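Local coordinates for protein glycosyl hydrolase (Rhizobium leguminosarum bv. trifolii, PDB 5NDX) that probably hydrolyses O-glycosidic bonds as a family 39 glycoside hydrolase, and is a bacterial orthologue of human alpha-L-iduronidase, at residues Q146-W151 with T184-S189; H220-N225 with N263-P268; K91-L96 with Y140-N145. The protein carries 2 engineered substitutions. All coordinates share one frame; numbering follows the deposited sequence.

From the N terminus, the chain first forms interaction 3, where strand 91-95 pairs with strand 140-142 after an excursion through helices 110-131 and 133-136. Interaction 1 follows directly: the loop after strand 140-142 (residues 146-151) meets the loop after strand 179-184, closing a segment that holds helix 155-171. Interaction 2 comes last, joining the loops after strands 216-219 and 261-263 around helix 235-252. The three contacts run in series, none nesting in or crossing another. Together they tie neighbouring units of the eight-stranded parallel TIM barrel, and all touch the same sugar ligand (chain M). His-220 of interaction 2 lies against Gln-146 of interaction 1 and Asn-145 of interaction 3.

Interaction 1: Q146-W151 with T184-S189; sequences QADSGW and TARTLS. Engineered in segment 146-151: Gln-146 (natural residue Glu). With 8U8 ((2~{R},3~{S},4~{S},5~{R},6~{S})-6-(4-methyl-2-oxidanylidene-chromen-7-yl)oxy-3,4,5-tris(oxidanyl)oxane-2-carboxylic acid), chain M.
Hydrogen bonds to the carboxylate of Asp-148 dominate this loop-to-loop contact. Its CG sits in the crowded position between backbone N and carbonyl carbon (chi1 69°), which turns both oxygens to the backbone of 184-189. Ala-185 N donates to Asp-148 OD1 over 3.0 Å in an almost straight bond (174°), and Arg-186 N donates to Asp-148 OD2 over 3.1 Å. Both oxygens use their syn lone pairs, so one carboxylate grips two successive N-H groups. Ser-189 OG reaches Asp-148 OD2 from above the carboxylate plane, 2.8 Å away, giving that oxygen a second donor. Ser-189 also closes a type II beta turn from Arg-186 and is the N-cap of helix 190-200.

These loops follow the fourth and fifth strands of the TIM barrel, at the strand ends that carry the active site. Gln-146, an engineered replacement for glutamate, occupies the predicted proton-donor position.

The charged contacts are long or weak. Arg-186 NE lies 3.8 Å from Asp-148 OD2, a long salt bridge, and Arg-186 NH2 makes a weak hydrogen bond of 2.8 Å to Asp-148 O. Ser-149 OG donates to the same carbonyl oxygen from above its plane.

Apolar contact joins Gln-146 CG to Ala-185 CB at 3.5 Å. Beyond CG, a bend at chi2 (107°) carries the amide to the ligand, where Gln-146 NE2 donates to hydroxyl O3 of 8U8 (chain M) over 3.1 Å and lies 2.9 Å from its glycosidic oxygen O2. Ala-185 CB and Ser-149 OG rest against the coumarin.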
loop_
_atom_site.group_PDB
_atom_site.type_symbol
_atom_site.label_atom_id
_atom_site.label_comp_id
_atom_site.label_asym_id
_atom_site.label_seq_id
_atom_site.Cartn_x
_atom_site.Cartn_y
_atom_site.Cartn_z
ATOM N N GLN A 146 5.508 11.451 -15.280
ATOM C CA GLN A 146 4.826 12.024 -16.396
ATOM C C GLN A 146 5.890 12.175 -17.478
ATOM O O GLN A 146 6.388 11.169 -18.004
ATOM C CB GLN A 146 4.126 13.343 -16.013
ATOM C CG GLN A 146 2.673 13.182 -15.575
ATOM C CD GLN A 146 2.434 13.349 -14.072
ATOM O OE1 GLN A 146 2.831 14.352 -13.472
ATOM N NE2 GLN A 146 1.751 12.382 -13.470
ATOM N N ALA A 147 6.338 13.406 -17.673
ATOM C CA ALA A 147 6.915 13.851 -18.921
ATOM C C ALA A 147 5.881 14.255 -20.022
ATOM O O ALA A 147 6.231 14.960 -20.974
ATOM C CB ALA A 147 7.982 12.899 -19.449
ATOM N N ASP A 148 4.623 13.848 -19.876
ATOM C CA ASP A 148 3.525 14.324 -20.730
ATOM C C ASP A 148 2.562 15.173 -19.867
ATOM O O ASP A 148 1.373 14.887 -19.785
ATOM C CB ASP A 148 2.839 13.133 -21.420
ATOM C CG ASP A 148 2.107 12.293 -20.484
ATOM O OD1 ASP A 148 2.447 12.245 -19.306
ATOM O OD2 ASP A 148 1.207 11.641 -20.910
ATOM N N SER A 149 3.128 16.196 -19.209
ATOM C CA SER A 149 2.387 17.233 -18.460
ATOM C C SER A 149 3.235 18.538 -18.363
ATOM O O SER A 149 3.074 19.435 -19.196
ATOM C CB SER A 149 1.958 16.703 -17.088
ATOM O OG SER A 149 0.939 15.725 -17.232
ATOM N N GLY A 150 4.147 18.625 -17.387
ATOM C CA GLY A 150 5.084 19.748 -17.264
ATOM C C GLY A 150 6.530 19.277 -17.336
ATOM O O GLY A 150 7.316 19.622 -16.465
ATOM N N TRP A 151 6.868 18.475 -18.358
ATOM C CA TRP A 151 8.260 17.995 -18.619
ATOM C C TRP A 151 9.076 19.172 -19.101
ATOM O O TRP A 151 9.132 19.439 -20.310
ATOM C CB TRP A 151 8.260 16.838 -19.643
ATOM C CG TRP A 151 9.550 16.382 -20.381
ATOM C CD1 TRP A 151 9.728 16.396 -21.740
ATOM C CD2 TRP A 151 10.768 15.795 -19.834
ATOM N NE1 TRP A 151 10.969 15.898 -22.068
ATOM C CE2 TRP A 151 11.629 15.525 -20.928
ATOM C CE3 TRP A 151 11.220 15.496 -18.540
ATOM C CZ2 TRP A 151 12.925 14.974 -20.764
ATOM C CZ3 TRP A 151 12.529 14.938 -18.383
ATOM C CH2 TRP A 151 13.347 14.690 -19.489
ATOM N N THR A 184 3.746 7.660 -17.903
ATOM C CA THR A 184 2.957 8.730 -18.496
ATOM C C THR A 184 1.540 8.803 -17.917
ATOM O O THR A 184 0.958 7.772 -17.531
ATOM C CB THR A 184 2.900 8.587 -20.039
ATOM O OG1 THR A 184 2.780 7.206 -20.407
ATOM C CG2 THR A 184 4.177 9.169 -20.662
ATOM N N ALA A 185 0.998 10.021 -17.878
ATOM C CA ALA A 185 -0.299 10.278 -17.257
ATOM C C ALA A 185 -1.488 10.141 -18.217
ATOM O O ALA A 185 -2.594 9.865 -17.777
ATOM C CB ALA A 185 -0.320 11.664 -16.635
ATOM N N ARG A 186 -1.265 10.369 -19.499
ATOM C CA ARG A 186 -2.335 10.334 -20.468
ATOM C C ARG A 186 -2.197 9.190 -21.436
ATOM O O ARG A 186 -1.113 8.928 -21.974
ATOM C CB ARG A 186 -2.396 11.676 -21.207
ATOM C CG ARG A 186 -2.899 12.777 -20.270
ATOM C CD ARG A 186 -2.782 14.164 -20.880
ATOM N NE ARG A 186 -1.392 14.395 -21.242
ATOM C CZ ARG A 186 -0.950 15.368 -22.038
ATOM N NH1 ARG A 186 -1.786 16.271 -22.558
ATOM N NH2 ARG A 186 0.357 15.448 -22.300
ATOM N N THR A 187 -3.315 8.518 -21.665
ATOM C CA THR A 187 -3.354 7.302 -22.437
ATOM C C THR A 187 -2.825 7.557 -23.866
ATOM O O THR A 187 -3.320 8.447 -24.582
ATOM C CB THR A 187 -4.773 6.780 -22.443
ATOM O OG1 THR A 187 -5.240 6.699 -21.087
ATOM C CG2 THR A 187 -4.864 5.418 -23.108
ATOM N N LEU A 188 -1.782 6.824 -24.233
ATOM C CA LEU A 188 -1.189 6.901 -25.552
ATOM C C LEU A 188 -0.715 8.310 -25.914
ATOM O O LEU A 188 -0.760 8.705 -27.071
ATOM C CB LEU A 188 -2.148 6.341 -26.618
ATOM C CG LEU A 188 -2.469 4.844 -26.517
ATOM C CD1 LEU A 188 -3.373 4.386 -27.658
ATOM C CD2 LEU A 188 -1.208 3.997 -26.499
ATOM N N SER A 189 -0.182 9.037 -24.937
ATOM C CA SER A 189 0.387 10.353 -25.195
ATOM C C SER A 189 1.595 10.296 -26.151
ATOM O O SER A 189 2.138 9.197 -26.416
ATOM C CB SER A 189 0.816 10.999 -23.880
ATOM O OG SER A 189 1.903 10.296 -23.314
HETATM C C15 8U8 M . -1.146 18.167 -14.780
HETATM C C13 8U8 M . -1.577 16.865 -15.120
HETATM C C14 8U8 M . -2.106 16.648 -16.395
HETATM C C16 8U8 M . -2.508 15.368 -16.785
HETATM O O9 8U8 M . -2.993 15.262 -17.911
HETATM O O8 8U8 M . -2.412 14.293 -15.923
HETATM C C11 8U8 M . -1.792 14.445 -14.707
HETATM C C10 8U8 M . -1.583 13.314 -13.911
HETATM C C12 8U8 M . -1.379 15.738 -14.285
HETATM C C7 8U8 M . -0.720 15.838 -13.045
HETATM C C8 8U8 M . -0.508 14.704 -12.255
HETATM C C9 8U8 M . -0.946 13.435 -12.671
HETATM O O2 8U8 M . -0.728 12.282 -11.943
HETATM C C5 8U8 M . -0.549 12.245 -10.473
HETATM O O1 8U8 M . -1.590 13.024 -9.863
HETATM C C1 8U8 M . -1.435 13.402 -8.550
HETATM C C6 8U8 M . -2.753 13.257 -8.040
HETATM O O7 8U8 M . -3.041 13.966 -7.083
HETATM O O6 8U8 M . -3.454 12.424 -8.584
HETATM C C2 8U8 M . -0.543 12.491 -7.652
HETATM O O5 8U8 M . -1.293 11.311 -7.297
HETATM C C3 8U8 M . 0.863 12.137 -8.307
HETATM O O4 8U8 M . 1.881 12.743 -7.587
HETATM C C4 8U8 M . 0.924 12.560 -9.809
HETATM O O3 8U8 M . 2.101 11.898 -10.428
#

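Interaction 2: H220-N225 with N263-P268; sequences HEKGVN and NDECDP. With 8U8 ((2~{R},3~{S},4~{S},5~{R},6~{S})-6-(4-methyl-2-oxidanylidene-chromen-7-yl)oxy-3,4,5-tris(oxidanyl)oxane-2-carboxylic acid), chain M.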
loop_
_atom_site.group_PDB
_atom_site.type_symbol
_atom_site.label_atom_id
_atom_site.label_comp_id
_atom_site.label_asym_id
_atom_site.label_seq_id
_atom_site.Cartn_x
_atom_site.Cartn_y
_atom_site.Cartn_z
ATOM N N HIS A 220 0.168 5.644 -15.764
ATOM C CA HIS A 220 -0.844 5.897 -14.749
ATOM C C HIS A 220 -2.222 5.901 -15.413
ATOM O O HIS A 220 -2.442 6.601 -16.393
ATOM C CB HIS A 220 -0.866 7.281 -14.058
ATOM C CG HIS A 220 0.420 7.959 -13.899
ATOM N ND1 HIS A 220 1.602 7.289 -13.716
ATOM C CD2 HIS A 220 0.705 9.274 -13.815
ATOM C CE1 HIS A 220 2.569 8.153 -13.509
ATOM N NE2 HIS A 220 2.063 9.364 -13.617
ATOM N N GLU A 221 -3.137 5.206 -14.795
ATOM C CA GLU A 221 -4.542 5.218 -15.195
ATOM C C GLU A 221 -5.375 5.265 -13.920
ATOM O O GLU A 221 -5.247 4.399 -13.040
ATOM C CB GLU A 221 -4.901 3.988 -16.040
ATOM C CG GLU A 221 -4.188 3.862 -17.399
ATOM C CD GLU A 221 -4.550 4.974 -18.395
ATOM O OE1 GLU A 221 -5.448 5.818 -18.080
ATOM O OE2 GLU A 221 -3.913 5.026 -19.496
ATOM N N LYS A 222 -6.214 6.277 -13.839
ATOM C CA LYS A 222 -7.033 6.584 -12.682
ATOM C C LYS A 222 -8.496 6.569 -13.010
ATOM O O LYS A 222 -8.904 6.642 -14.168
ATOM C CB LYS A 222 -6.618 7.936 -12.106
ATOM C CG LYS A 222 -5.128 7.960 -11.815
ATOM C CD LYS A 222 -4.735 8.977 -10.753
ATOM C CE LYS A 222 -3.212 9.208 -10.621
ATOM N NZ LYS A 222 -2.809 9.642 -9.235
ATOM N N GLY A 223 -9.302 6.444 -11.973
ATOM C CA GLY A 223 -10.727 6.195 -12.167
ATOM C C GLY A 223 -11.571 7.345 -12.706
ATOM O O GLY A 223 -12.541 7.130 -13.410
ATOM N N VAL A 224 -11.217 8.561 -12.359
ATOM C CA VAL A 224 -11.996 9.724 -12.795
ATOM C C VAL A 224 -11.154 10.985 -12.591
ATOM O O VAL A 224 -10.218 11.025 -11.791
ATOM C CB VAL A 224 -13.382 9.847 -12.089
ATOM C CG1 VAL A 224 -13.221 10.221 -10.620
ATOM C CG2 VAL A 224 -14.322 10.823 -12.809
ATOM N N ASN A 225 -11.488 11.981 -13.385
ATOM C CA ASN A 225 -10.832 13.252 -13.404
ATOM C C ASN A 225 -10.879 13.988 -12.067
ATOM O O ASN A 225 -11.788 13.786 -11.279
ATOM C CB ASN A 225 -11.512 14.138 -14.492
ATOM C CG ASN A 225 -10.607 15.237 -14.981
ATOM O OD1 ASN A 225 -9.353 15.177 -14.840
ATOM N ND2 ASN A 225 -11.220 16.259 -15.601
ATOM N N ASN A 263 0.773 -0.264 -13.711
ATOM C CA ASN A 263 0.065 0.983 -13.433
ATOM C C ASN A 263 0.702 1.539 -12.157
ATOM O O ASN A 263 0.425 1.072 -11.078
ATOM C CB ASN A 263 -1.409 0.758 -13.275
ATOM C CG ASN A 263 -2.209 2.038 -13.126
ATOM O OD1 ASN A 263 -1.692 3.105 -12.775
ATOM N ND2 ASN A 263 -3.502 1.911 -13.331
ATOM N N ASP A 264 1.520 2.569 -12.307
ATOM C CA ASP A 264 2.345 3.084 -11.224
ATOM C C ASP A 264 1.638 4.134 -10.353
ATOM O O ASP A 264 2.236 4.649 -9.390
ATOM C CB ASP A 264 3.726 3.588 -11.789
ATOM C CG ASP A 264 3.593 4.717 -12.809
ATOM O OD1 ASP A 264 2.442 5.218 -13.066
ATOM O OD2 ASP A 264 4.636 5.162 -13.350
ATOM N N GLU A 265 0.397 4.475 -10.697
ATOM C CA GLU A 265 -0.402 5.404 -9.903
ATOM C C GLU A 265 -1.867 5.156 -10.139
ATOM O O GLU A 265 -2.504 5.836 -10.960
ATOM C CB GLU A 265 -0.122 6.863 -10.290
ATOM C CG GLU A 265 0.945 7.531 -9.506
ATOM C CD GLU A 265 1.090 8.991 -9.888
ATOM O OE1 GLU A 265 0.076 9.732 -9.838
ATOM O OE2 GLU A 265 2.224 9.398 -10.190
ATOM N N CYS A 266 -2.416 4.185 -9.459
ATOM C CA CYS A 266 -3.739 3.772 -9.775
ATOM C C CYS A 266 -4.647 4.213 -8.619
ATOM O O CYS A 266 -4.710 3.532 -7.611
ATOM C CB CYS A 266 -3.753 2.299 -9.976
ATOM S SG CYS A 266 -5.363 1.622 -10.408
ATOM N N ASP A 267 -5.267 5.378 -8.755
ATOM C CA ASP A 267 -6.144 5.920 -7.730
ATOM C C ASP A 267 -7.558 6.094 -8.308
ATOM O O ASP A 267 -7.724 6.261 -9.503
ATOM C CB ASP A 267 -5.580 7.260 -7.200
ATOM C CG ASP A 267 -4.116 7.123 -6.734
ATOM O OD1 ASP A 267 -3.851 6.467 -5.672
ATOM O OD2 ASP A 267 -3.246 7.660 -7.455
ATOM N N PRO A 268 -8.570 6.044 -7.458
ATOM C CA PRO A 268 -9.921 6.184 -7.997
ATOM C C PRO A 268 -10.207 7.566 -8.551
ATOM O O PRO A 268 -10.989 7.702 -9.490
ATOM C CB PRO A 268 -10.825 5.830 -6.822
ATOM C CG PRO A 268 -9.940 5.574 -5.659
ATOM C CD PRO A 268 -8.536 5.681 -6.036
HETATM C C15 8U8 M . -1.146 18.167 -14.780
HETATM C C13 8U8 M . -1.577 16.865 -15.120
HETATM C C14 8U8 M . -2.106 16.648 -16.395
HETATM C C16 8U8 M . -2.508 15.368 -16.785
HETATM O O9 8U8 M . -2.993 15.262 -17.911
HETATM O O8 8U8 M . -2.412 14.293 -15.923
HETATM C C11 8U8 M . -1.792 14.445 -14.707
HETATM C C10 8U8 M . -1.583 13.314 -13.911
HETATM C C12 8U8 M . -1.379 15.738 -14.285
HETATM C C7 8U8 M . -0.720 15.838 -13.045
HETATM C C8 8U8 M . -0.508 14.704 -12.255
HETATM C C9 8U8 M . -0.946 13.435 -12.671
HETATM O O2 8U8 M . -0.728 12.282 -11.943
HETATM C C5 8U8 M . -0.549 12.245 -10.473
HETATM O O1 8U8 M . -1.590 13.024 -9.863
HETATM C C1 8U8 M . -1.435 13.402 -8.550
HETATM C C6 8U8 M . -2.753 13.257 -8.040
HETATM O O7 8U8 M . -3.041 13.966 -7.083
HETATM O O6 8U8 M . -3.454 12.424 -8.584
HETATM C C2 8U8 M . -0.543 12.491 -7.652
HETATM O O5 8U8 M . -1.293 11.311 -7.297
HETATM C C3 8U8 M . 0.863 12.137 -8.307
HETATM O O4 8U8 M . 1.881 12.743 -7.587
HETATM C C4 8U8 M . 0.924 12.560 -9.809
HETATM O O3 8U8 M . 2.101 11.898 -10.428
#
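The loops after the sixth and seventh strands of the TIM barrel run side by side here, turning Lys-222 and Glu-265 to the sugar of 8U8 (chain M) and setting His-220 near its glycosidic oxygen O2. The first torsion of His-220 is not staggered. Asp-264 has CG in the crowded position between backbone N and carbonyl carbon (chi1 61°), bringing OD1 to the edge of the His-220 ring. His-220 ND1 donates to the syn lone pair of Asp-264 OD1, close to the ring plane, in a bond modelled very short at 2.3 Å. The carboxylate is turned 46° from the ring.

Glu-265 covers one face of that ring, CB standing 4.1 Å from the His-220 ring centroid as a CH-pi contact; its chain, extended beyond CG, runs alongside so that carboxylate and ring stack, OE2 near the rim. Hydroxyl O3 of 8U8 donates to Glu-265 OE2 over 2.5 Å. Arg-57 forms salt bridges with Glu-265 and Asp-264, which would favour the charged form of Glu-265; Asp-264 OD2 also lies close to Glu-142 OE2, so one of those two acids may be protonated. Glu-265 stands where clan GH-A relatives carry the nucleophile, consistent with that role.

Lys-222, CG beside its N, extends past Glu-265 O. Its NZ meets the anti lone pair of Asp-267 OD2 at 2.7 Å, pairs with Glu-265 OE1, whose modelled position is less certain, and donates to carboxylate oxygen O6 of 8U8 over 2.9 Å.

Asn-263 has CG anti to its N; OD1 accepts from Glu-265 N in an Asx turn and from Glu-221 N above its plane, and ND2 donates to Glu-221 O, almost straight at 175°. Gly-223 N donates to Asp-267 O over 2.9 Å.

Interaction 3: K91-L96 with Y140-N145; sequences KPFFEL and YFETTN. With 8U8 ((2~{R},3~{S},4~{S},5~{R},6~{S})-6-(4-methyl-2-oxidanylidene-chromen-7-yl)oxy-3,4,5-tris(oxidanyl)oxane-2-carboxylic acid), chain N; 8U8 ((2~{R},3~{S},4~{S},5~{R},6~{S})-6-(4-methyl-2-oxidanylidene-chromen-7-yl)oxy-3,4,5-tris(oxidanyl)oxane-2-carboxylic acid), chain M.
Phe-93 has CG anti to its backbone N (chi1 -176°), while Tyr-140 has CG beside its N (chi1 -64°), and the two side chains cross obliquely with Phe-93 CD1 4.0 Å from Tyr-140 CB. The tyrosine ring lies flat over the coumarin of 8U8 (chain N), Tyr-140 CZ to C11 being 3.4 Å, and the Phe-93 ring touches the coumarin methyl C15.

Glu-142, with CG also anti to its N (chi1 -155°), extends past the end of the Phe-93 ring, on the same sheet face as Glu-95. Glu-142 OE1 and Glu-95 OE2 come within 4.0 Å. Arg-57 forms a salt bridge with each and should offset their repulsion. Asn-145 runs alongside Glu-95 and, though poorly ordered, donates from ND2 to hydroxyl O3 of the other 8U8 (chain M) over 3.0 Å; Arg-57 binds its OD1.

Phe-94 and Phe-141 fill the opposite face side by side, with Phe-94 CB 3.7 Å from Phe-141 CD1, and Leu-96 CD2, just beyond, leans on the ring of Phe-141. Leu-170 of helix 155-171 also packs on Phe-141.

Between the faces, Phe-94 N donates to Tyr-140 O over 2.8 Å. Glu-142 N returns a bond of 2.8 Å to Phe-94 O, and Leu-96 N donates to Glu-142 O over 2.8 Å, nearly along the C=O axis. This alternating ladder joins neighbouring parallel strands linked through helices, the beta-alpha-beta unit of a TIM barrel, with Asn-145, just past strand 140-142, reaching the chain M ligand beside the predicted proton-donor position.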
loop_
_atom_site.group_PDB
_atom_site.type_symbol
_atom_site.label_atom_id
_atom_site.label_comp_id
_atom_site.label_asym_id
_atom_site.label_seq_id
_atom_site.Cartn_x
_atom_site.Cartn_y
_atom_site.Cartn_z
ATOM N N LYS A 91 11.195 -0.945 -0.058
ATOM C CA LYS A 91 12.093 -0.781 -1.175
ATOM C C LYS A 91 11.657 0.361 -2.035
ATOM O O LYS A 91 10.481 0.534 -2.260
ATOM C CB LYS A 91 12.084 -2.051 -2.019
ATOM C CG LYS A 91 12.542 -3.277 -1.204
ATOM C CD LYS A 91 12.297 -4.566 -1.904
ATOM C CE LYS A 91 12.645 -5.782 -1.019
ATOM N NZ LYS A 91 14.088 -5.747 -0.747
ATOM N N PRO A 92 12.611 1.110 -2.602
ATOM C CA PRO A 92 12.168 2.143 -3.506
ATOM C C PRO A 92 11.756 1.624 -4.897
ATOM O O PRO A 92 12.426 0.776 -5.506
ATOM C CB PRO A 92 13.390 3.053 -3.590
ATOM C CG PRO A 92 14.518 2.164 -3.313
ATOM C CD PRO A 92 14.025 1.286 -2.227
ATOM N N PHE A 93 10.643 2.157 -5.373
ATOM C CA PHE A 93 10.286 2.115 -6.778
ATOM C C PHE A 93 10.836 3.470 -7.224
ATOM O O PHE A 93 10.189 4.497 -7.058
ATOM C CB PHE A 93 8.767 1.960 -6.934
ATOM C CG PHE A 93 8.271 1.809 -8.341
ATOM C CD1 PHE A 93 9.113 1.698 -9.435
ATOM C CD2 PHE A 93 6.889 1.794 -8.569
ATOM C CE1 PHE A 93 8.607 1.584 -10.724
ATOM C CE2 PHE A 93 6.386 1.691 -9.853
ATOM C CZ PHE A 93 7.244 1.554 -10.936
ATOM N N PHE A 94 12.103 3.431 -7.670
ATOM C CA PHE A 94 13.014 4.573 -7.697
ATOM C C PHE A 94 12.859 5.290 -9.034
ATOM O O PHE A 94 13.361 4.811 -10.057
ATOM C CB PHE A 94 14.475 4.072 -7.540
ATOM C CG PHE A 94 15.465 5.127 -7.117
ATOM C CD1 PHE A 94 15.668 6.278 -7.865
ATOM C CD2 PHE A 94 16.230 4.950 -5.985
ATOM C CE1 PHE A 94 16.580 7.243 -7.449
ATOM C CE2 PHE A 94 17.145 5.914 -5.574
ATOM C CZ PHE A 94 17.325 7.050 -6.314
ATOM N N GLU A 95 12.163 6.414 -9.018
ATOM C CA GLU A 95 12.040 7.241 -10.194
ATOM C C GLU A 95 13.316 8.052 -10.306
ATOM O O GLU A 95 13.706 8.752 -9.342
ATOM C CB GLU A 95 10.852 8.199 -10.108
ATOM C CG GLU A 95 9.529 7.479 -9.886
ATOM C CD GLU A 95 8.410 8.463 -9.589
ATOM O OE1 GLU A 95 8.288 8.890 -8.405
ATOM O OE2 GLU A 95 7.708 8.831 -10.562
ATOM N N LEU A 96 13.955 7.949 -11.461
ATOM C CA LEU A 96 15.214 8.672 -11.704
ATOM C C LEU A 96 14.842 10.111 -12.087
ATOM O O LEU A 96 14.739 10.460 -13.254
ATOM C CB LEU A 96 16.013 7.957 -12.783
ATOM C CG LEU A 96 16.511 6.576 -12.337
ATOM C CD1 LEU A 96 17.083 5.764 -13.495
ATOM C CD2 LEU A 96 17.502 6.652 -11.188
ATOM N N TYR A 140 13.234 -1.452 -8.248
ATOM C CA TYR A 140 12.896 -1.166 -9.650
ATOM C C TYR A 140 13.209 0.294 -9.889
ATOM O O TYR A 140 12.970 1.109 -9.028
ATOM C CB TYR A 140 11.437 -1.499 -9.997
ATOM C CG TYR A 140 11.159 -2.965 -9.873
ATOM C CD1 TYR A 140 10.858 -3.526 -8.648
ATOM C CD2 TYR A 140 11.265 -3.807 -10.968
ATOM C CE1 TYR A 140 10.677 -4.906 -8.517
ATOM C CE2 TYR A 140 11.045 -5.195 -10.858
ATOM C CZ TYR A 140 10.788 -5.751 -9.634
ATOM O OH TYR A 140 10.586 -7.142 -9.523
ATOM N N PHE A 141 13.773 0.598 -11.058
ATOM C CA PHE A 141 14.076 1.959 -11.460
ATOM C C PHE A 141 13.152 2.339 -12.574
ATOM O O PHE A 141 12.846 1.512 -13.425
ATOM C CB PHE A 141 15.523 2.083 -11.933
ATOM C CG PHE A 141 16.499 1.871 -10.839
ATOM C CD1 PHE A 141 16.889 2.945 -10.041
ATOM C CD2 PHE A 141 16.921 0.594 -10.522
ATOM C CE1 PHE A 141 17.768 2.750 -8.980
ATOM C CE2 PHE A 141 17.773 0.383 -9.447
ATOM C CZ PHE A 141 18.196 1.466 -8.688
ATOM N N GLU A 142 12.726 3.594 -12.554
ATOM C CA GLU A 142 11.741 4.114 -13.496
ATOM C C GLU A 142 12.153 5.460 -14.026
ATOM O O GLU A 142 12.816 6.238 -13.333
ATOM C CB GLU A 142 10.375 4.338 -12.797
ATOM C CG GLU A 142 9.234 4.279 -13.773
ATOM C CD GLU A 142 7.875 4.533 -13.149
ATOM O OE1 GLU A 142 7.839 5.107 -12.062
ATOM O OE2 GLU A 142 6.859 4.188 -13.765
ATOM N N THR A 143 11.694 5.759 -15.221
ATOM C CA THR A 143 11.779 7.129 -15.734
ATOM C C THR A 143 10.997 8.114 -14.871
ATOM O O THR A 143 10.049 7.767 -14.138
ATOM C CB THR A 143 11.092 7.308 -17.085
ATOM O OG1 THR A 143 9.719 6.898 -16.936
ATOM C CG2 THR A 143 11.781 6.538 -18.149
ATOM N N THR A 144 11.408 9.357 -15.057
ATOM C CA THR A 144 10.899 10.529 -14.395
ATOM C C THR A 144 9.462 10.592 -14.744
ATOM O O THR A 144 9.036 10.309 -15.887
ATOM C CB THR A 144 11.650 11.845 -14.878
ATOM O OG1 THR A 144 11.637 12.863 -13.870
ATOM C CG2 THR A 144 11.068 12.391 -16.192
ATOM N N ASN A 145 8.737 11.036 -13.747
ATOM C CA ASN A 145 7.301 10.976 -13.744
ATOM C C ASN A 145 6.722 11.839 -14.883
ATOM O O ASN A 145 7.376 12.794 -15.395
ATOM C CB ASN A 145 6.777 11.444 -12.386
ATOM C CG ASN A 145 5.281 11.259 -12.247
ATOM O OD1 ASN A 145 4.756 10.136 -12.415
ATOM N ND2 ASN A 145 4.569 12.378 -11.996
HETATM C C15 8U8 N . 7.930 -2.008 -11.523
HETATM C C13 8U8 N . 7.859 -3.402 -11.594
HETATM C C14 8U8 N . 8.186 -4.056 -12.775
HETATM C C16 8U8 N . 8.192 -5.442 -12.824
HETATM O O9 8U8 N . 8.429 -6.002 -13.887
HETATM O O8 8U8 N . 7.806 -6.172 -11.743
HETATM C C11 8U8 N . 7.535 -5.557 -10.573
HETATM C C10 8U8 N . 7.256 -6.389 -9.517
HETATM C C12 8U8 N . 7.544 -4.173 -10.470
HETATM C C7 8U8 N . 7.266 -3.622 -9.219
HETATM C C8 8U8 N . 6.974 -4.460 -8.149
HETATM C C9 8U8 N . 6.976 -5.851 -8.280
HETATM O O2 8U8 N . 6.698 -6.632 -7.186
HETATM C C5 8U8 N . 7.135 -8.017 -7.183
HETATM O O1 8U8 N . 6.024 -8.667 -7.824
HETATM C C1 8U8 N . 6.020 -10.112 -7.885
HETATM C C6 8U8 N . 7.204 -10.657 -8.759
HETATM O O7 8U8 N . 7.691 -9.922 -9.641
HETATM O O6 8U8 N . 7.635 -11.783 -8.472
HETATM C C2 8U8 N . 6.095 -10.597 -6.439
HETATM O O5 8U8 N . 6.066 -12.056 -6.346
HETATM C C3 8U8 N . 7.362 -10.032 -5.756
HETATM O O4 8U8 N . 7.337 -10.435 -4.412
HETATM C C4 8U8 N . 7.332 -8.503 -5.790
HETATM O O3 8U8 N . 8.537 -7.941 -5.263
HETATM C C15 8U8 M . -1.146 18.167 -14.780
HETATM C C13 8U8 M . -1.577 16.865 -15.120
HETATM C C14 8U8 M . -2.106 16.648 -16.395
HETATM C C16 8U8 M . -2.508 15.368 -16.785
HETATM O O9 8U8 M . -2.993 15.262 -17.911
HETATM O O8 8U8 M . -2.412 14.293 -15.923
HETATM C C11 8U8 M . -1.792 14.445 -14.707
HETATM C C10 8U8 M . -1.583 13.314 -13.911
HETATM C C12 8U8 M . -1.379 15.738 -14.285
HETATM C C7 8U8 M . -0.720 15.838 -13.045
HETATM C C8 8U8 M . -0.508 14.704 -12.255
HETATM C C9 8U8 M . -0.946 13.435 -12.671
HETATM O O2 8U8 M . -0.728 12.282 -11.943
HETATM C C5 8U8 M . -0.549 12.245 -10.473
HETATM O O1 8U8 M . -1.590 13.024 -9.863
HETATM C C1 8U8 M . -1.435 13.402 -8.550
HETATM C C6 8U8 M . -2.753 13.257 -8.040
HETATM O O7 8U8 M . -3.041 13.966 -7.083
HETATM O O6 8U8 M . -3.454 12.424 -8.584
HETATM C C2 8U8 M . -0.543 12.491 -7.652
HETATM O O5 8U8 M . -1.293 11.311 -7.297
HETATM C C3 8U8 M . 0.863 12.137 -8.307
HETATM O O4 8U8 M . 1.881 12.743 -7.587
HETATM C C4 8U8 M . 0.924 12.560 -9.809
HETATM O O3 8U8 M . 2.101 11.898 -10.428
#